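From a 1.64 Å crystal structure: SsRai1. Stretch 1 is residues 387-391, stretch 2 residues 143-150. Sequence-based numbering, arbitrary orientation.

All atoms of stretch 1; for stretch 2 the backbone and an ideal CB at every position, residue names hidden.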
# COMPACT_ATOMS: atom_id res chain seq x y z
N GLY A 387 16.44 -18.88 -23.21
CA GLY A 387 17.86 -18.81 -22.93
C GLY A 387 18.28 -18.13 -21.64
O GLY A 387 19.03 -18.71 -20.85
N GLU A 388 17.82 -16.90 -21.41
CA GLU A 388 18.29 -16.15 -20.24
C GLU A 388 17.78 -16.69 -18.91
O GLU A 388 18.55 -16.84 -17.96
CB GLU A 388 18.00 -14.64 -20.35
CG GLU A 388 18.33 -13.89 -19.04
CD GLU A 388 18.43 -12.38 -19.19
OE1 GLU A 388 18.70 -11.90 -20.31
OE2 GLU A 388 18.25 -11.67 -18.17
N MET A 389 16.49 -17.00 -18.84
CA MET A 389 15.89 -17.55 -17.62
C MET A 389 15.69 -19.06 -17.72
O MET A 389 16.33 -19.84 -17.01
CB MET A 389 14.55 -16.86 -17.32
CG MET A 389 13.83 -17.36 -16.07
SD MET A 389 13.92 -16.22 -14.69
CE MET A 389 13.55 -14.69 -15.57
N LEU A 390 14.80 -19.48 -18.62
CA LEU A 390 14.57 -20.90 -18.85
C LEU A 390 15.60 -21.44 -19.82
O LEU A 390 15.99 -20.75 -20.78
CB LEU A 390 13.16 -21.14 -19.40
CG LEU A 390 11.99 -20.64 -18.55
CD1 LEU A 390 10.65 -20.93 -19.22
CD2 LEU A 390 12.04 -21.21 -17.14
N THR A 391 16.05 -22.67 -19.59
CA THR A 391 16.99 -23.32 -20.49
C THR A 391 16.26 -24.37 -21.32
O THR A 391 15.21 -24.87 -20.91
CB THR A 391 18.13 -24.00 -19.73
OG1 THR A 391 17.60 -25.11 -18.99
CG2 THR A 391 18.79 -23.02 -18.76
N UNK A 143 6.27 -19.75 -10.68
CA UNK A 143 6.91 -18.49 -11.02
C UNK A 143 8.43 -18.58 -10.87
O UNK A 143 8.92 -19.03 -9.84
CB UNK A 143 6.36 -17.37 -10.14
N UNK A 144 9.15 -18.15 -11.90
CA UNK A 144 10.60 -18.11 -11.87
C UNK A 144 11.03 -16.65 -11.80
O UNK A 144 10.56 -15.82 -12.59
CB UNK A 144 11.20 -18.81 -13.09
N UNK A 145 11.88 -16.32 -10.83
CA UNK A 145 12.26 -14.92 -10.59
C UNK A 145 13.77 -14.76 -10.60
O UNK A 145 14.47 -15.46 -9.86
CB UNK A 145 11.69 -14.43 -9.26
N UNK A 146 14.28 -13.86 -11.44
CA UNK A 146 15.70 -13.53 -11.42
C UNK A 146 15.92 -12.04 -11.63
O UNK A 146 15.01 -11.33 -12.06
CB UNK A 146 16.45 -14.33 -12.49
N UNK A 147 17.12 -11.57 -11.33
CA UNK A 147 17.51 -10.23 -11.73
C UNK A 147 17.65 -10.17 -13.25
O UNK A 147 17.78 -11.21 -13.91
CB UNK A 147 18.82 -9.82 -11.05
N UNK A 148 17.63 -8.97 -13.79
CA UNK A 148 17.79 -8.80 -15.23
C UNK A 148 19.25 -8.54 -15.59
O UNK A 148 19.87 -7.60 -15.09
CB UNK A 148 16.91 -7.65 -15.73
N UNK A 149 19.79 -9.38 -16.47
CA UNK A 149 21.20 -9.33 -16.82
C UNK A 149 21.66 -7.95 -17.29
O UNK A 149 22.64 -7.41 -16.78
CB UNK A 149 21.49 -10.36 -17.91
N UNK A 150 20.95 -7.39 -18.25
CA UNK A 150 21.35 -6.11 -18.83
C UNK A 150 21.27 -4.99 -17.79
O UNK A 150 22.20 -4.19 -17.66
CB UNK A 150 20.47 -5.77 -20.04

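Position 143 has extended backbone angles (-99/130), and its ideal CB finds nothing of stretch 1 within 5.5 Å. Any beta-favouring residue would suit; the residue is Leu143.

At 144 the CA-to-CB bond points toward stretch 1. The ideal CB lies 4.1 Å from Met389 SD and 4.8 Å from Leu390 CD2, so the surroundings are apolar and a leucine, isoleucine, methionine or aromatic side chain would suit. Phe144 is deposited. Leu390 CD2 sits 4.2 Å from the centroid of the Phe144 ring and 8° off the ring normal, a CH-pi contact over one face, while Met389 SD packs 4.1 Å from Phe144 CB.

Strand alternation turns 145 away, with no atom of stretch 1 within 5.5 Å of its ideal CB; many side chains would fit, beta-branched ones readily. It is Ile145.

Position 146 faces stretch 1 again. The ideal CB is 3.8 Å from Met389 SD, which favours a modest apolar contact, but Glu388 O, 6.4 Å from that CB, is an acceptor a polar side chain could reach through a bridging water. A small apolar or a polar side chain is plausible. Asn146 combines both: its CB lies 3.9 Å from Met389 SD, and its ND2 gives a weak hydrogen bond to water 1 O (2.9 Å), which in turn donates to Glu388 O (2.7 Å).

At 147 CA-to-CB points away and the ideal CB has nothing of stretch 1 within 5.5 Å; small, polar or beta-branched residues would all do. Ser147 is found there, and its backbone contributes instead: water 2 O donates to Ser147 O (2.8 Å) and Glu388 OE2 (2.9 Å).

At 148 CA-to-CB also points away, although the ideal CB is 4.9 Å from Glu388 OE2. The helical angles that begin at 149 (-55/-52) mark 148 as a likely N-cap, suited to Asp, Ser, Thr or Asn; the carboxylate of Glu388 would argue against an acid. Asp148 nevertheless occupies it, capping a backbone N just past the stretch, with OD1 3.9 Å from Glu388 OE2, a proximity of like charges.

Position 149 points toward stretch 1, its ideal CB 3.5 Å from Glu388 OE2. Its backbone N donates to Glu388 OE2 (3.2 Å, 168°), a backbone bond open to any residue but proline. Charge alone would favour a basic or neutral residue, yet it is Glu149, whose OE1 comes 4.0 Å from Glu388 OE1.

Position 150 (-65/-46) is helical, its CA-to-CB bond sideways and its ideal CB clear of stretch 1 to 5.5 Å, so most helix-compatible side chains would suit. It is Glu150; water 3 O accepts from Glu150 N (3.1 Å) and donates to Glu388 OE1 (3.3 Å).

Stretch 2, residues 143-150: LFINSDEE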
# COMPACT_ATOMS: atom_id res chain seq x y z
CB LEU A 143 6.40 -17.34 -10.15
CG LEU A 143 4.91 -16.99 -10.24
CD1 LEU A 143 4.65 -15.67 -9.48
CD2 LEU A 143 4.47 -16.88 -11.71
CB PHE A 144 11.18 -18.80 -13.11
CG PHE A 144 10.85 -20.26 -13.20
CD1 PHE A 144 9.58 -20.68 -13.60
CD2 PHE A 144 11.79 -21.22 -12.87
CE1 PHE A 144 9.26 -22.02 -13.67
CE2 PHE A 144 11.48 -22.57 -12.94
CZ PHE A 144 10.22 -22.97 -13.33
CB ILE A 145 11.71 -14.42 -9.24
CG1 ILE A 145 10.18 -14.61 -9.19
CG2 ILE A 145 12.10 -12.95 -8.99
CD1 ILE A 145 9.53 -14.13 -7.91
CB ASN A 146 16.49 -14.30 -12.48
CG ASN A 146 18.00 -14.30 -12.19
OD1 ASN A 146 18.43 -14.02 -11.07
ND2 ASN A 146 18.80 -14.62 -13.19
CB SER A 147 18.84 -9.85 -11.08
OG SER A 147 19.82 -10.84 -11.31
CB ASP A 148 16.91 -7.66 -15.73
CG ASP A 148 16.94 -7.53 -17.24
OD1 ASP A 148 16.27 -8.32 -17.93
OD2 ASP A 148 17.62 -6.61 -17.73
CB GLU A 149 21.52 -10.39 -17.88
CG GLU A 149 22.99 -10.51 -18.21
CD GLU A 149 23.29 -11.72 -19.07
OE1 GLU A 149 22.45 -12.64 -19.12
OE2 GLU A 149 24.37 -11.76 -19.69
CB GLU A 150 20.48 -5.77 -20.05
CG GLU A 150 19.11 -5.24 -19.68
CD GLU A 150 18.09 -5.38 -20.79
OE1 GLU A 150 18.48 -5.35 -21.98
OE2 GLU A 150 16.89 -5.52 -20.46
O HOH W 1 19.58 -16.10 -15.61
O HOH W 2 16.45 -12.48 -16.04
O HOH W 3 18.52 -8.68 -19.63
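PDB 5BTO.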